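Local coordinates for rieske iron-sulfur protein soxF (Sulfolobus acidocaldarius, PDB 1JM1) that carries a Rieske-type [2Fe-2S] cluster and probably passes electrons within an archaeal respiratory chain as part of a quinol oxidase, at residues A[16-21]-A[85-90]; A[42-47]-A[169-174]; A[151-156]-A[162-167]; A[176-181]-A[186-191]. One frame throughout, in Å; residues are numbered along the deposited sequence. Where two conformers were deposited one is given.

Burial and chemistry change together across these four contacts. Contacts 1 and 2 are small and buried, yet they differ: contact 1 is purely aliphatic, whereas contact 2 sets a carboxylate and a thiol round a tyrosine. They share a sheet, since strands 43-48 and 87-91 are neighbours in it. Contact 3 is a partly buried hairpin, tied by backbone bonds, whose apolar side chains reach both of them; its strand 161-167 also pairs with strand 13-17 of contact 1. Contact 4, nearer the surface, mixes a cation-pi pair, hydrogen bonds to backbone and water bridges. It adjoins contact 2 through Tyr-191 and stands apart from contact 1.

Contact 1: A[16-21]-A[85-90]; sequences ANIQQV and GTIFAF
Ile-18 and Ile-87 meet end to end, the CD1 methyl of one against the CD1 methyl of the other at 3.4 Å, tighter than two carbons usually pack. The two side chains approach aslant and touch by their last carbons, while their CA atoms stay 9.4 Å apart. Ile-18 extends its longer branch away from the backbone N (chi1 -174°) and then bends at chi2 of 66°, which swings CD1 across to the strand. Ile-87 points its CB toward the helix and keeps CG1 opposite its carbonyl carbon, with an extended chi2 of 168° carrying CD1 outward. One turn along the helix, Val-21 brings CG1 to 4.3 Å from CD1 of Ile-87, a methyl thereby touched by both helical residues.

The start of the helix is fixed by a capping box. Asn-17, at the N-cap, accepts from Gln-19 N through OD1 at 2.9 Å, and Gln-20 OE1 takes Asn-17 N in return, at 2.8 Å and on a lone pair. Both bonds are nearly straight, and they probably help to fix the first turn, from which Ile-18 and Val-21 project.

Helix 18-28 thus packs on strand 87-91 through aliphatic ends. Around them Ile-18 also touches Tyr-155 and Pro-83, Val-21 rests on Leu-46 of strand 43-48, and Ile-87 meets Leu-153 of strand 151-155.

Contact 2: A[42-47]-A[169-174]; sequences EPCFLV and APYFSA
Glu-42 crosses the CD1-CE1 edge of the Tyr-171 ring, climbing from CB on one side of its plane to the carboxylate carbon CD in the plane, 3.8 Å from CE1. CB stands at a similar distance from CE1, and the side chain is extended beyond CG (chi2 168°). The two side chains cross at about a right angle, and the carboxylate plane is turned 87° from the ring. Farther out along the tyrosine, Cys-44 SG approaches Tyr-171 OH at 3.4 Å. Cys-44 SG sits 5.2 Å from the centroid of the Tyr-171 ring and 53° off the ring normal, an oblique sulfur-aromatic contact.

The next shell holds these groups in place. Tyr-171 OH is hydrogen-bonded to Tyr-37 O, which anchors the far end of the ring, while Tyr-171 N bonds to Asn-184 OD1. Glu-42 OE1 accepts from Leu-39 N; its OE2 has a long, weak ion pair with Arg-178. Cys-44 comes from strand 43-48, so the contact fastens the loop after strand 161-167 to that sheet, with the Tyr-171 side chain about 13 Å from the [2Fe-2S] cluster.

A leucine in place of Glu-42 has no carboxylate, and Leu-39 N would probably be left without its acceptor and Arg-178 without its weak, distant counter-charge.

Chemically, the carboxylate meets the ring where its C-H groups carry slight positive charge, which probably favours the edge approach. With its hydroxyl held by Tyr-37 O, Tyr-171 meets the Cys-44 sulfur obliquely by its hydroxyl end.

Contact 3: A[151-156]-A[162-167]; sequences VILDYD and IYAVGT
Val-151 and Ala-164 form the apolar centre, CG1 of the valine lying 3.7 Å from the alanine CB. Leu-153 follows on the same face of the sheet: its CD1 reaches Ile-162 CG2, and its CD2 rests on Ala-164. This face packs against strands 43-48 and 87-91, where Val-151 touches Cys-44 and Leu-153 touches both Leu-46 and Ala-89. Through the other face, Ile-152, in one of its two conformers, meets Val-165 at about a right angle, CG2 to CG2 at 3.9 Å.

The two strands form an antiparallel beta hairpin interrupted by a classic beta bulge, in which Val-165 and Gly-166 both stand opposite Ile-152. The bulge shows in its bonds: Ile-152 N gives to Gly-166 O at 2.8 Å, from a position 48° above the carbonyl plane, whereas Val-165 N reaches Ile-152 O almost straight, at 169°. Past the bulge the ladder is regular, Asp-154 and Tyr-163 exchanging two 2.8 Å bonds between N and O.

Toward the loop that joins the two strands the contacts thin out and become more polar. Tyr-155 offers the edge of its ring to Ile-162, CD1 to CG1 at 4.0 Å. The Tyr-163 ring stands with its edge to Asp-154 O, while CE1 faces Asp-156 CB 4.1 Å away. Val-165 CG1 packs on the methylene of Asp-154, a side chain whose anti placement (chi1 -176°) accompanies a salt bridge from OD2 to Arg-12. That arginine also makes a cation-pi contact with Tyr-163, and Asp-156 OD1 is hydrogen-bonded to Ser-158 OG.

Contact 4: A[176-181]-A[186-191]; sequences IPRTTP and LYDPRY
Arg-178 reaches Tyr-191 through a chain extended from CG to NE, while Asp-188 turns its carboxylate opposite its own backbone N (chi1 -175°), which carries OD2 to within hydrogen-bonding distance of Ile-176 N. The motifs are a cation-pi pair and, at Asp-188, an Asx turn within a type I beta turn. NH2 of Arg-178 stands 3.4 Å above the Tyr-191 ring, offset toward the rim, with the guanidinium tilted 75° from the ring plane, so an edge of the cation rather than its face meets the aromatic.

NH1 of Arg-178 donates to Leu-186 O at 3.0 Å and also to Asp-183 O. Tyr-191 OH is held by Phe-172 O, which probably steadies the ring. In one of its two conformers, Ile-176 lays CG1 alongside the Asp-188 carboxylate, and its CG2 meets Leu-186 CD1.

Asp-188 OD1 accepts from Arg-190 N, and OD2 from both Gly-175 N and Ile-176 N. With an alanine here in place of Asp-188, the three backbone N-H groups would probably lose their acceptor and the turn could shift.

One water links the two segments, donating to Ile-176 O at 2.8 Å and to Asp-188 OD2 at 2.7 Å.

Contact 1: A[16-21]-A[85-90]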
loop_
_atom_site.group_PDB
_atom_site.type_symbol
_atom_site.label_atom_id
_atom_site.label_comp_id
_atom_site.label_asym_id
_atom_site.label_seq_id
_atom_site.Cartn_x
_atom_site.Cartn_y
_atom_site.Cartn_z
ATOM N N ALA A 16 -12.254 5.275 -0.318
ATOM C CA ALA A 16 -13.268 4.866 -1.273
ATOM C C ALA A 16 -14.334 4.085 -0.517
ATOM O O ALA A 16 -14.070 3.564 0.558
ATOM C CB ALA A 16 -12.706 3.949 -2.359
ATOM N N ASN A 17 -15.518 3.952 -1.111
ATOM C CA ASN A 17 -16.487 3.000 -0.623
ATOM C C ASN A 17 -16.181 1.635 -1.194
ATOM O O ASN A 17 -15.698 1.522 -2.329
ATOM C CB ASN A 17 -17.899 3.486 -1.052
ATOM C CG ASN A 17 -18.985 2.663 -0.376
ATOM O OD1 ASN A 17 -19.393 1.619 -0.891
ATOM N ND2 ASN A 17 -19.431 3.141 0.766
ATOM N N ILE A 18 -16.513 0.584 -0.446
ATOM C CA ILE A 18 -16.339 -0.783 -0.969
ATOM C C ILE A 18 -16.985 -0.969 -2.309
ATOM O O ILE A 18 -16.467 -1.697 -3.143
ATOM C CB ILE A 18 -16.894 -1.801 0.077
ATOM C CG1 ILE A 18 -16.621 -3.241 -0.318
ATOM C CG2 ILE A 18 -18.382 -1.646 0.335
ATOM C CD1 ILE A 18 -15.120 -3.579 -0.314
ATOM N N GLN A 19 -18.135 -0.327 -2.566
ATOM C CA GLN A 19 -18.797 -0.538 -3.867
ATOM C C GLN A 19 -18.033 0.080 -5.016
ATOM O O GLN A 19 -18.127 -0.385 -6.137
ATOM C CB GLN A 19 -20.219 -0.013 -3.848
ATOM C CG GLN A 19 -21.131 -0.892 -3.000
ATOM C CD GLN A 19 -21.177 -2.307 -3.388
ATOM O OE1 GLN A 19 -21.130 -2.603 -4.596
ATOM N NE2 GLN A 19 -21.205 -3.201 -2.420
ATOM N N GLN A 20 -17.262 1.152 -4.776
ATOM C CA GLN A 20 -16.405 1.723 -5.806
ATOM C C GLN A 20 -15.313 0.715 -6.156
ATOM O O GLN A 20 -14.964 0.537 -7.349
ATOM C CB GLN A 20 -15.854 3.073 -5.375
ATOM C CG GLN A 20 -16.884 4.154 -5.239
ATOM C CD GLN A 20 -16.397 5.412 -4.579
ATOM O OE1 GLN A 20 -15.915 5.438 -3.487
ATOM N NE2 GLN A 20 -16.448 6.518 -5.297
ATOM N N VAL A 21 -14.739 0.063 -5.161
ATOM C CA VAL A 21 -13.686 -0.928 -5.403
ATOM C C VAL A 21 -14.255 -2.115 -6.134
ATOM O O VAL A 21 -13.735 -2.544 -7.157
ATOM C CB VAL A 21 -12.984 -1.299 -4.077
ATOM C CG1 VAL A 21 -11.989 -2.441 -4.329
ATOM C CG2 VAL A 21 -12.349 -0.132 -3.406
ATOM N N GLY A 85 -12.757 -9.371 3.670
ATOM C CA GLY A 85 -11.529 -9.365 4.456
ATOM C C GLY A 85 -10.247 -9.306 3.627
ATOM O O GLY A 85 -9.212 -9.675 4.194
ATOM N N THR A 86 -10.292 -8.860 2.391
ATOM C CA THR A 86 -9.170 -9.077 1.474
ATOM C C THR A 86 -8.542 -7.797 0.949
ATOM O O THR A 86 -7.692 -7.887 0.062
ATOM C CB THR A 86 -9.631 -9.967 0.310
ATOM O OG1 THR A 86 -10.762 -9.338 -0.298
ATOM C CG2 THR A 86 -9.979 -11.380 0.796
ATOM N N ILE A 87 -8.933 -6.627 1.449
ATOM C CA ILE A 87 -8.396 -5.361 0.950
ATOM C C ILE A 87 -7.297 -4.847 1.860
ATOM O O ILE A 87 -7.497 -4.710 3.088
ATOM C CB ILE A 87 -9.507 -4.324 0.778
ATOM C CG1 ILE A 87 -10.497 -4.806 -0.292
ATOM C CG2 ILE A 87 -8.899 -2.976 0.419
ATOM C CD1 ILE A 87 -11.741 -4.054 -0.367
ATOM N N PHE A 88 -6.160 -4.549 1.256
ATOM C CA PHE A 88 -4.948 -4.068 1.900
ATOM C C PHE A 88 -4.496 -2.799 1.180
ATOM O O PHE A 88 -5.021 -2.456 0.107
ATOM C CB PHE A 88 -3.837 -5.144 1.831
ATOM C CG PHE A 88 -4.235 -6.412 2.539
ATOM C CD1 PHE A 88 -4.967 -7.390 1.896
ATOM C CD2 PHE A 88 -3.885 -6.601 3.857
ATOM C CE1 PHE A 88 -5.328 -8.556 2.545
ATOM C CE2 PHE A 88 -4.237 -7.752 4.538
ATOM C CZ PHE A 88 -4.940 -8.727 3.850
ATOM N N ALA A 89 -3.492 -2.134 1.716
ATOM C CA ALA A 89 -2.942 -0.954 1.075
ATOM C C ALA A 89 -1.476 -0.789 1.418
ATOM O O ALA A 89 -1.017 -1.151 2.499
ATOM C CB ALA A 89 -3.720 0.289 1.500
ATOM N N PHE A 90 -0.747 -0.175 0.474
ATOM C CA PHE A 90 0.696 0.018 0.583
ATOM C C PHE A 90 1.046 1.402 0.083
ATOM O O PHE A 90 0.395 1.991 -0.781
ATOM C CB PHE A 90 1.440 -1.025 -0.251
ATOM C CG PHE A 90 1.232 -2.455 0.199
ATOM C CD1 PHE A 90 0.151 -3.184 -0.243
ATOM C CD2 PHE A 90 2.135 -3.035 1.099
ATOM C CE1 PHE A 90 -0.067 -4.463 0.220
ATOM C CE2 PHE A 90 1.935 -4.335 1.532
ATOM C CZ PHE A 90 0.855 -5.030 1.102
#

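Contact 2: A[42-47]-A[169-174]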
loop_
_atom_site.group_PDB
_atom_site.type_symbol
_atom_site.label_atom_id
_atom_site.label_comp_id
_atom_site.label_asym_id
_atom_site.label_seq_id
_atom_site.Cartn_x
_atom_site.Cartn_y
_atom_site.Cartn_z
ATOM N N GLU A 42 1.828 11.962 -1.448
ATOM C CA GLU A 42 2.335 10.656 -0.981
ATOM C C GLU A 42 1.462 9.561 -1.575
ATOM O O GLU A 42 0.418 9.200 -1.020
ATOM C CB GLU A 42 2.326 10.591 0.531
ATOM C CG GLU A 42 3.335 11.530 1.187
ATOM C CD GLU A 42 3.135 11.667 2.660
ATOM O OE1 GLU A 42 2.027 11.566 3.183
ATOM O OE2 GLU A 42 4.207 11.876 3.373
ATOM N N PRO A 43 1.838 9.016 -2.723
ATOM C CA PRO A 43 0.968 8.063 -3.385
ATOM C C PRO A 43 0.958 6.707 -2.701
ATOM O O PRO A 43 1.995 6.246 -2.227
ATOM C CB PRO A 43 1.569 7.985 -4.818
ATOM C CG PRO A 43 3.021 8.186 -4.560
ATOM C CD PRO A 43 3.093 9.254 -3.468
ATOM N N CYS A 44 -0.214 6.087 -2.706
ATOM C CA CYS A 44 -0.501 4.797 -2.121
ATOM C C CYS A 44 -1.411 4.027 -3.024
ATOM O O CYS A 44 -2.026 4.598 -3.937
ATOM C CB CYS A 44 -1.205 4.990 -0.753
ATOM S SG CYS A 44 -0.246 5.892 0.485
ATOM N N PHE A 45 -1.610 2.733 -2.766
ATOM C CA PHE A 45 -2.659 1.990 -3.460
ATOM C C PHE A 45 -3.323 1.024 -2.525
ATOM O O PHE A 45 -2.670 0.375 -1.704
ATOM C CB PHE A 45 -2.118 1.293 -4.720
ATOM C CG PHE A 45 -1.078 0.237 -4.478
ATOM C CD1 PHE A 45 -1.411 -1.085 -4.368
ATOM C CD2 PHE A 45 0.257 0.582 -4.325
ATOM C CE1 PHE A 45 -0.467 -2.033 -4.088
ATOM C CE2 PHE A 45 1.212 -0.380 -4.026
ATOM C CZ PHE A 45 0.863 -1.685 -3.925
ATOM N N LEU A 46 -4.627 0.866 -2.720
ATOM C CA LEU A 46 -5.385 -0.267 -2.229
ATOM C C LEU A 46 -5.223 -1.399 -3.191
ATOM O O LEU A 46 -5.133 -1.192 -4.397
ATOM C CB LEU A 46 -6.939 0.001 -2.153
ATOM C CG LEU A 46 -7.530 1.108 -1.438
ATOM C CD1 LEU A 46 -9.083 1.091 -1.526
ATOM C CD2 LEU A 46 -7.207 1.050 0.056
ATOM N N VAL A 47 -5.248 -2.621 -2.662
ATOM C CA VAL A 47 -5.261 -3.819 -3.509
ATOM C C VAL A 47 -6.149 -4.848 -2.860
ATOM O O VAL A 47 -6.053 -5.094 -1.643
ATOM C CB VAL A 47 -3.857 -4.348 -3.768
ATOM C CG1 VAL A 47 -3.066 -4.692 -2.501
ATOM C CG2 VAL A 47 -3.891 -5.546 -4.746
ATOM N N ALA A 169 5.187 2.111 9.034
ATOM C CA ALA A 169 6.573 2.527 8.860
ATOM C C ALA A 169 6.601 3.837 8.168
ATOM O O ALA A 169 5.644 4.209 7.427
ATOM C CB ALA A 169 7.296 1.481 8.029
ATOM N N PRO A 170 7.700 4.573 8.270
ATOM C CA PRO A 170 7.905 5.772 7.432
ATOM C C PRO A 170 8.060 5.385 5.973
ATOM O O PRO A 170 8.650 4.351 5.622
ATOM C CB PRO A 170 9.243 6.336 7.964
ATOM C CG PRO A 170 9.958 5.118 8.518
ATOM C CD PRO A 170 8.869 4.295 9.135
ATOM N N TYR A 171 7.579 6.263 5.115
ATOM C CA TYR A 171 7.832 6.179 3.678
ATOM C C TYR A 171 9.305 6.491 3.393
ATOM O O TYR A 171 10.077 6.902 4.283
ATOM C CB TYR A 171 6.934 7.183 2.960
ATOM C CG TYR A 171 5.447 6.977 3.119
ATOM C CD1 TYR A 171 4.592 8.058 2.987
ATOM C CD2 TYR A 171 4.865 5.744 3.371
ATOM C CE1 TYR A 171 3.237 7.922 3.098
ATOM C CE2 TYR A 171 3.483 5.604 3.486
ATOM C CZ TYR A 171 2.667 6.690 3.352
ATOM O OH TYR A 171 1.319 6.503 3.475
ATOM N N PHE A 172 9.702 6.285 2.149
ATOM C CA PHE A 172 11.031 6.639 1.688
ATOM C C PHE A 172 11.415 8.034 2.125
ATOM O O PHE A 172 10.670 8.990 1.962
ATOM C CB PHE A 172 11.019 6.548 0.152
ATOM C CG PHE A 172 12.334 6.985 -0.477
ATOM C CD1 PHE A 172 13.479 6.208 -0.359
ATOM C CD2 PHE A 172 12.391 8.187 -1.183
ATOM C CE1 PHE A 172 14.686 6.613 -0.928
ATOM C CE2 PHE A 172 13.612 8.588 -1.783
ATOM C CZ PHE A 172 14.703 7.807 -1.624
ATOM N N SER A 173 12.653 8.167 2.598
ATOM C CA SER A 173 13.219 9.476 2.960
ATOM C C SER A 173 13.903 10.062 1.738
ATOM O O SER A 173 14.929 9.567 1.284
ATOM C CB SER A 173 14.274 9.321 4.061
ATOM O OG SER A 173 13.698 8.974 5.308
ATOM N N ALA A 174 13.320 11.143 1.253
ATOM C CA ALA A 174 13.855 11.869 0.088
ATOM C C ALA A 174 14.706 13.029 0.590
ATOM O O ALA A 174 15.880 12.826 0.859
ATOM C CB ALA A 174 12.686 12.258 -0.810
#

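Contact 3: A[151-156]-A[162-167]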
loop_
_atom_site.group_PDB
_atom_site.type_symbol
_atom_site.label_atom_id
_atom_site.label_comp_id
_atom_site.label_asym_id
_atom_site.label_seq_id
_atom_site.Cartn_x
_atom_site.Cartn_y
_atom_site.Cartn_z
ATOM N N VAL A 151 -0.196 0.788 4.521
ATOM C CA VAL A 151 -1.168 1.759 4.970
ATOM C C VAL A 151 -2.269 0.974 5.702
ATOM O O VAL A 151 -2.923 0.099 5.123
ATOM C CB VAL A 151 -1.739 2.559 3.798
ATOM C CG1 VAL A 151 -2.818 3.537 4.316
ATOM C CG2 VAL A 151 -0.633 3.302 3.069
ATOM N N ILE A 152 -2.429 1.286 6.975
ATOM C CA ILE A 152 -3.426 0.613 7.824
ATOM C C ILE A 152 -4.800 1.162 7.449
ATOM O O ILE A 152 -4.982 2.378 7.350
ATOM C CB ILE A 152 -3.077 0.807 9.292
ATOM C CG1 ILE A 152 -1.636 0.342 9.552
ATOM C CG2 ILE A 152 -4.119 0.096 10.168
ATOM C CD1 ILE A 152 -1.164 0.950 10.864
ATOM N N LEU A 153 -5.751 0.246 7.218
ATOM C CA LEU A 153 -7.090 0.574 6.834
ATOM C C LEU A 153 -8.077 0.224 7.910
ATOM O O LEU A 153 -7.871 -0.683 8.718
ATOM C CB LEU A 153 -7.459 -0.195 5.550
ATOM C CG LEU A 153 -6.564 0.016 4.338
ATOM C CD1 LEU A 153 -7.040 -0.880 3.190
ATOM C CD2 LEU A 153 -6.533 1.491 3.910
ATOM N N ASP A 154 -9.211 0.909 7.870
ATOM C CA ASP A 154 -10.371 0.649 8.728
ATOM C C ASP A 154 -11.609 0.701 7.824
ATOM O O ASP A 154 -11.871 1.732 7.174
ATOM C CB ASP A 154 -10.449 1.656 9.839
ATOM C CG ASP A 154 -11.558 1.417 10.836
ATOM O OD1 ASP A 154 -12.032 0.286 10.933
ATOM O OD2 ASP A 154 -11.866 2.338 11.618
ATOM N N TYR A 155 -12.440 -0.299 7.848
ATOM C CA TYR A 155 -13.685 -0.361 7.111
ATOM C C TYR A 155 -14.836 -0.063 8.087
ATOM O O TYR A 155 -14.977 -0.718 9.108
ATOM C CB TYR A 155 -13.819 -1.769 6.483
ATOM C CG TYR A 155 -15.147 -2.061 5.863
ATOM C CD1 TYR A 155 -15.531 -1.532 4.611
ATOM C CD2 TYR A 155 -16.033 -2.909 6.471
ATOM C CE1 TYR A 155 -16.753 -1.858 4.039
ATOM C CE2 TYR A 155 -17.251 -3.208 5.911
ATOM C CZ TYR A 155 -17.636 -2.653 4.736
ATOM O OH TYR A 155 -18.872 -2.877 4.142
ATOM N N ASP A 156 -15.639 0.902 7.719
ATOM C CA ASP A 156 -16.825 1.279 8.487
ATOM C C ASP A 156 -17.973 0.367 8.009
ATOM O O ASP A 156 -18.493 0.545 6.906
ATOM C CB ASP A 156 -17.160 2.751 8.283
ATOM C CG ASP A 156 -18.307 3.222 9.125
ATOM O OD1 ASP A 156 -19.142 2.416 9.537
ATOM O OD2 ASP A 156 -18.404 4.432 9.404
ATOM N N ILE A 162 -14.138 2.776 3.289
ATOM C CA ILE A 162 -12.778 2.340 3.652
ATOM C C ILE A 162 -11.925 3.547 3.953
ATOM O O ILE A 162 -11.802 4.440 3.092
ATOM C CB ILE A 162 -12.143 1.537 2.484
ATOM C CG1 ILE A 162 -12.973 0.309 2.132
ATOM C CG2 ILE A 162 -10.709 1.173 2.802
ATOM C CD1 ILE A 162 -12.694 -0.254 0.741
ATOM N N TYR A 163 -11.361 3.582 5.144
ATOM C CA TYR A 163 -10.535 4.686 5.605
ATOM C C TYR A 163 -9.068 4.239 5.737
ATOM O O TYR A 163 -8.794 3.118 6.191
ATOM C CB TYR A 163 -10.997 5.155 6.990
ATOM C CG TYR A 163 -12.350 5.838 6.953
ATOM C CD1 TYR A 163 -13.528 5.125 7.019
ATOM C CD2 TYR A 163 -12.448 7.209 6.767
ATOM C CE1 TYR A 163 -14.727 5.776 6.965
ATOM C CE2 TYR A 163 -13.655 7.861 6.698
ATOM C CZ TYR A 163 -14.824 7.141 6.776
ATOM O OH TYR A 163 -15.999 7.801 6.731
ATOM N N ALA A 164 -8.158 5.145 5.411
ATOM C CA ALA A 164 -6.762 5.019 5.775
ATOM C C ALA A 164 -6.567 5.715 7.121
ATOM O O ALA A 164 -7.036 6.826 7.308
ATOM C CB ALA A 164 -5.877 5.664 4.703
ATOM N N VAL A 165 -5.899 5.022 8.038
ATOM C CA VAL A 165 -5.780 5.494 9.437
ATOM C C VAL A 165 -4.375 5.488 9.984
ATOM O O VAL A 165 -4.165 5.971 11.102
ATOM C CB VAL A 165 -6.745 4.718 10.361
ATOM C CG1 VAL A 165 -8.181 4.951 9.922
ATOM C CG2 VAL A 165 -6.397 3.234 10.434
ATOM N N GLY A 166 -3.393 4.939 9.270
ATOM C CA GLY A 166 -2.023 5.023 9.727
ATOM C C GLY A 166 -1.108 4.307 8.746
ATOM O O GLY A 166 -1.538 3.876 7.701
ATOM N N THR A 167 0.173 4.197 9.126
ATOM C CA THR A 167 1.119 3.360 8.402
ATOM C C THR A 167 1.923 2.577 9.407
ATOM O O THR A 167 2.035 2.974 10.568
ATOM C CB THR A 167 2.047 4.141 7.450
ATOM O OG1 THR A 167 2.969 4.930 8.203
ATOM C CG2 THR A 167 1.258 5.048 6.520
#

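Contact 4: A[176-181]-A[186-191]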
loop_
_atom_site.group_PDB
_atom_site.type_symbol
_atom_site.label_atom_id
_atom_site.label_comp_id
_atom_site.label_asym_id
_atom_site.label_seq_id
_atom_site.Cartn_x
_atom_site.Cartn_y
_atom_site.Cartn_z
ATOM N N ILE A 176 13.750 15.040 3.382
ATOM C CA ILE A 176 13.466 15.144 4.776
ATOM C C ILE A 176 13.564 13.720 5.366
ATOM O O ILE A 176 12.880 12.810 4.894
ATOM C CB ILE A 176 12.054 15.677 5.067
ATOM C CG1 ILE A 176 11.857 17.050 4.414
ATOM C CG2 ILE A 176 11.748 15.722 6.558
ATOM C CD1 ILE A 176 12.701 18.108 5.054
ATOM N N PRO A 177 14.348 13.474 6.396
ATOM C CA PRO A 177 14.390 12.150 7.008
ATOM C C PRO A 177 13.026 11.826 7.615
ATOM O O PRO A 177 12.413 12.629 8.304
ATOM C CB PRO A 177 15.431 12.292 8.086
ATOM C CG PRO A 177 16.056 13.558 7.875
ATOM C CD PRO A 177 15.309 14.452 7.055
ATOM N N ARG A 178 12.602 10.582 7.408
ATOM C CA ARG A 178 11.419 10.053 8.041
ATOM C C ARG A 178 11.841 8.830 8.843
ATOM O O ARG A 178 12.229 7.822 8.274
ATOM C CB ARG A 178 10.345 9.697 7.002
ATOM C CG ARG A 178 9.966 10.819 6.038
ATOM C CD ARG A 178 8.935 10.307 5.046
ATOM N NE ARG A 178 8.681 11.178 3.905
ATOM C CZ ARG A 178 7.828 12.187 3.800
ATOM N NH1 ARG A 178 7.122 12.565 4.874
ATOM N NH2 ARG A 178 7.688 12.796 2.649
ATOM N N THR A 179 11.808 8.931 10.154
ATOM C CA THR A 179 12.338 7.870 11.013
ATOM C C THR A 179 11.250 7.236 11.887
ATOM O O THR A 179 11.555 6.329 12.651
ATOM C CB THR A 179 13.492 8.351 11.903
ATOM O OG1 THR A 179 13.030 9.349 12.736
ATOM C CG2 THR A 179 14.588 8.954 10.993
ATOM N N THR A 180 10.055 7.653 11.811
ATOM C CA THR A 180 8.886 7.081 12.524
ATOM C C THR A 180 7.748 7.101 11.542
ATOM O O THR A 180 7.743 7.887 10.597
ATOM C CB THR A 180 8.475 7.916 13.760
ATOM O OG1 THR A 180 7.943 9.159 13.265
ATOM C CG2 THR A 180 9.607 8.165 14.702
ATOM N N PRO A 181 6.698 6.288 11.770
ATOM C CA PRO A 181 5.538 6.389 10.872
ATOM C C PRO A 181 4.982 7.812 10.775
ATOM O O PRO A 181 4.642 8.279 9.704
ATOM C CB PRO A 181 4.554 5.407 11.521
ATOM C CG PRO A 181 5.459 4.386 12.192
ATOM C CD PRO A 181 6.569 5.218 12.760
ATOM N N LEU A 186 5.138 14.844 7.688
ATOM C CA LEU A 186 5.989 15.951 7.292
ATOM C C LEU A 186 5.896 16.203 5.783
ATOM O O LEU A 186 5.910 15.257 4.988
ATOM C CB LEU A 186 7.434 15.655 7.653
ATOM C CG LEU A 186 7.679 15.444 9.161
ATOM C CD1 LEU A 186 9.117 15.006 9.339
ATOM C CD2 LEU A 186 7.395 16.710 9.980
ATOM N N TYR A 187 5.838 17.448 5.410
ATOM C CA TYR A 187 5.846 17.884 4.010
ATOM C C TYR A 187 7.268 17.948 3.525
ATOM O O TYR A 187 8.122 18.684 3.990
ATOM C CB TYR A 187 5.195 19.279 3.936
ATOM C CG TYR A 187 5.234 19.828 2.512
ATOM C CD1 TYR A 187 4.476 19.316 1.461
ATOM C CD2 TYR A 187 6.056 20.894 2.258
ATOM C CE1 TYR A 187 4.517 19.828 0.189
ATOM C CE2 TYR A 187 6.139 21.434 0.976
ATOM C CZ TYR A 187 5.374 20.849 0.020
ATOM O OH TYR A 187 5.467 21.458 -1.218
ATOM N N ASP A 188 7.548 17.203 2.461
ATOM C CA ASP A 188 8.818 17.196 1.744
ATOM C C ASP A 188 8.551 17.597 0.325
ATOM O O ASP A 188 7.930 16.830 -0.412
ATOM C CB ASP A 188 9.414 15.806 1.769
ATOM C CG ASP A 188 10.806 15.756 1.146
ATOM O OD1 ASP A 188 11.221 16.739 0.509
ATOM O OD2 ASP A 188 11.445 14.663 1.273
ATOM N N PRO A 189 9.013 18.745 -0.124
ATOM C CA PRO A 189 8.808 19.156 -1.492
ATOM C C PRO A 189 9.374 18.173 -2.514
ATOM O O PRO A 189 8.938 18.228 -3.656
ATOM C CB PRO A 189 9.534 20.502 -1.595
ATOM C CG PRO A 189 9.831 20.893 -0.264
ATOM C CD PRO A 189 9.771 19.763 0.628
ATOM N N ARG A 190 10.328 17.336 -2.167
ATOM C CA ARG A 190 10.829 16.354 -3.114
ATOM C C ARG A 190 9.788 15.298 -3.483
ATOM O O ARG A 190 9.928 14.609 -4.499
ATOM C CB ARG A 190 12.087 15.707 -2.654
ATOM C CG ARG A 190 13.253 16.636 -2.438
ATOM C CD ARG A 190 14.569 15.858 -2.400
ATOM N NE ARG A 190 15.643 16.786 -2.025
ATOM C CZ ARG A 190 16.870 16.365 -1.776
ATOM N NH1 ARG A 190 17.195 15.084 -1.932
ATOM N NH2 ARG A 190 17.769 17.224 -1.385
ATOM N N TYR A 191 8.720 15.160 -2.662
ATOM C CA TYR A 191 7.629 14.258 -2.989
ATOM C C TYR A 191 6.748 14.945 -4.025
ATOM O O TYR A 191 5.766 15.626 -3.712
ATOM C CB TYR A 191 6.828 13.887 -1.735
ATOM C CG TYR A 191 7.306 12.594 -1.096
ATOM C CD1 TYR A 191 8.608 12.394 -0.650
ATOM C CD2 TYR A 191 6.413 11.519 -0.952
ATOM C CE1 TYR A 191 8.990 11.179 -0.069
ATOM C CE2 TYR A 191 6.791 10.321 -0.400
ATOM C CZ TYR A 191 8.087 10.150 0.039
ATOM O OH TYR A 191 8.397 8.935 0.586
HETATM O O HOH W 1 11.172 12.402 2.711
HETATM O O HOH W 2 5.769 14.880 2.222
#